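Local coordinates for DUF211 domain-containing protein (Archaeoglobus fulgidus DSM 4304, PDB 3BPD), which is of unknown function but binds magnesium ions and assembles into a heptamer of small alpha/beta subunits, at residues 32-37 with 53-58. The protein carries 1 engineered substitution. Sequence-based numbering, arbitrary orientation.
Sequences ENVDGV and ITILGN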
loop_
_atom_site.group_PDB
_atom_site.type_symbol
_atom_site.label_atom_id
_atom_site.label_comp_id
_atom_site.label_asym_id
_atom_site.label_seq_id
_atom_site.Cartn_x
_atom_site.Cartn_y
_atom_site.Cartn_z
ATOM N N GLU F 32 33.258 2.651 -0.153
ATOM C CA GLU F 32 33.233 1.466 0.696
ATOM C C GLU F 32 32.144 1.581 1.752
ATOM O O GLU F 32 31.965 2.633 2.377
ATOM C CB GLU F 32 34.601 1.286 1.350
ATOM C CG GLU F 32 35.741 1.572 0.376
ATOM C CD GLU F 32 36.532 0.331 -0.025
ATOM O OE1 GLU F 32 37.404 -0.103 0.764
ATOM O OE2 GLU F 32 36.284 -0.211 -1.126
ATOM N N ASN F 33 31.414 0.492 1.944
ATOM C CA ASN F 33 30.328 0.463 2.911
ATOM C C ASN F 33 29.013 0.961 2.319
ATOM O O ASN F 33 27.992 1.009 3.008
ATOM C CB ASN F 33 30.697 1.271 4.156
ATOM C CG ASN F 33 31.424 0.433 5.190
ATOM O OD1 ASN F 33 31.976 0.966 6.160
ATOM N ND2 ASN F 33 31.420 -0.893 4.996
ATOM N N VAL F 34 29.036 1.329 1.043
ATOM C CA VAL F 34 27.824 1.772 0.388
ATOM C C VAL F 34 27.164 0.583 -0.299
ATOM O O VAL F 34 27.728 -0.020 -1.209
ATOM C CB VAL F 34 28.115 2.906 -0.621
ATOM C CG1 VAL F 34 26.976 3.045 -1.625
ATOM C CG2 VAL F 34 28.286 4.210 0.132
ATOM N N ASP F 35 25.970 0.239 0.173
ATOM C CA ASP F 35 25.200 -0.874 -0.371
ATOM C C ASP F 35 24.528 -0.514 -1.685
ATOM O O ASP F 35 24.345 -1.367 -2.550
ATOM C CB ASP F 35 24.125 -1.298 0.625
ATOM C CG ASP F 35 24.689 -2.058 1.811
ATOM O OD1 ASP F 35 23.997 -2.118 2.859
ATOM O OD2 ASP F 35 25.812 -2.606 1.693
ATOM N N GLY F 36 24.141 0.749 -1.821
ATOM C CA GLY F 36 23.485 1.187 -3.037
ATOM C C GLY F 36 23.210 2.679 -3.055
ATOM O O GLY F 36 23.288 3.349 -2.023
ATOM N N VAL F 37 22.887 3.198 -4.237
ATOM C CA VAL F 37 22.607 4.615 -4.397
ATOM C C VAL F 37 21.459 4.874 -5.356
ATOM O O VAL F 37 21.354 4.254 -6.409
ATOM C CB VAL F 37 23.835 5.368 -4.933
ATOM C CG1 VAL F 37 23.509 6.841 -5.102
ATOM C CG2 VAL F 37 25.000 5.196 -3.989
ATOM N N ILE F 53 19.270 12.496 -3.601
ATOM C CA ILE F 53 20.175 11.348 -3.494
ATOM C C ILE F 53 19.891 10.505 -2.251
ATOM O O ILE F 53 19.876 11.014 -1.134
ATOM C CB ILE F 53 21.658 11.785 -3.431
ATOM C CG1 ILE F 53 22.065 12.513 -4.722
ATOM C CG2 ILE F 53 22.543 10.564 -3.226
ATOM C CD1 ILE F 53 23.495 13.104 -4.703
ATOM N N THR F 54 19.655 9.215 -2.458
ATOM C CA THR F 54 19.393 8.305 -1.359
ATOM C C THR F 54 20.555 7.321 -1.328
ATOM O O THR F 54 20.809 6.612 -2.307
ATOM C CB THR F 54 18.073 7.521 -1.566
ATOM O OG1 THR F 54 16.984 8.436 -1.651
ATOM C CG2 THR F 54 17.815 6.565 -0.405
ATOM N N ILE F 55 21.264 7.299 -0.204
ATOM C CA ILE F 55 22.403 6.415 -0.011
ATOM C C ILE F 55 22.134 5.425 1.108
ATOM O O ILE F 55 21.782 5.805 2.229
ATOM C CB ILE F 55 23.659 7.202 0.350
ATOM C CG1 ILE F 55 23.887 8.299 -0.674
ATOM C CG2 ILE F 55 24.860 6.282 0.369
ATOM C CD1 ILE F 55 25.061 9.164 -0.351
ATOM N N LEU F 56 22.301 4.148 0.782
ATOM C CA LEU F 56 22.100 3.066 1.733
ATOM C C LEU F 56 23.450 2.403 2.015
ATOM O O LEU F 56 24.313 2.348 1.142
ATOM C CB LEU F 56 21.128 2.029 1.153
ATOM C CG LEU F 56 20.795 0.861 2.088
ATOM C CD1 LEU F 56 20.153 1.432 3.343
ATOM C CD2 LEU F 56 19.885 -0.153 1.416
ATOM N N GLY F 57 23.631 1.903 3.232
ATOM C CA GLY F 57 24.879 1.240 3.573
ATOM C C GLY F 57 25.057 1.055 5.064
ATOM O O GLY F 57 24.084 1.116 5.821
ATOM N N ASN F 58 26.298 0.823 5.490
ATOM C CA ASN F 58 26.595 0.647 6.912
ATOM C C ASN F 58 27.671 1.584 7.418
ATOM O O ASN F 58 28.685 1.790 6.759
ATOM C CB ASN F 58 27.047 -0.769 7.210
ATOM C CG ASN F 58 27.197 -1.011 8.689
ATOM O OD1 ASN F 58 27.823 -1.981 9.113
ATOM N ND2 ASN F 58 26.614 -0.127 9.490
#
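Leu56 is paired with two residues at once, Asp35 and Gly36, a classic beta bulge near the open end of the antiparallel hairpin formed by strands 34-44 and 48-57. Within the subunit, strand 34-44 of this hairpin is an outermost strand of the four-stranded sheet in strand order 2-3-1-4, the ferredoxin-like arrangement, with helices 21-29 and 62-71 over one face. Leu56 O accepts two backbone bonds at the bulge: Asp35 N donates at 2.9 Å, bent to 136° at the hydrogen, while the bond from Gly36 N is weak. Regular pairing resumes with Leu56 N to Gly36 O, 3.1 Å and nearly straight at 175°. Beyond the bulge, toward the open end, Asn58 N bonds to Asn33 O at 3.0 Å, the donor lying in the carbonyl plane. Val37 CA makes a CA-H...O contact with Thr54 O at 3.4 Å.

On the helix-covered face, Ile55 CG2, anti to its backbone N, is the branch that meets Val34 CG2, at 4.0 Å, the two side chains crossing obliquely. Val37 CG1 reaches Ile53 CG2 at 4.3 Å. Leu28 packs on Val37, Ile65 on Ile55 and Ile69 on Ile53, joining the hairpin to both helices. Leu56 occupies the opposite face, where Val89 of a neighbouring subunit packs against it; Gly36 and Val37 pair with a strand of that subunit, carrying the sheet across the interface.

Gly57 brings its backbone close to residues 33-35: its CA, which carries no side chain, lies 3.2 Å from Asn33 O as a CA-H...O contact, beside the bond that Asn33 O takes from Asn58 N. Asp35 OD1 approaches the same CA to 3.5 Å.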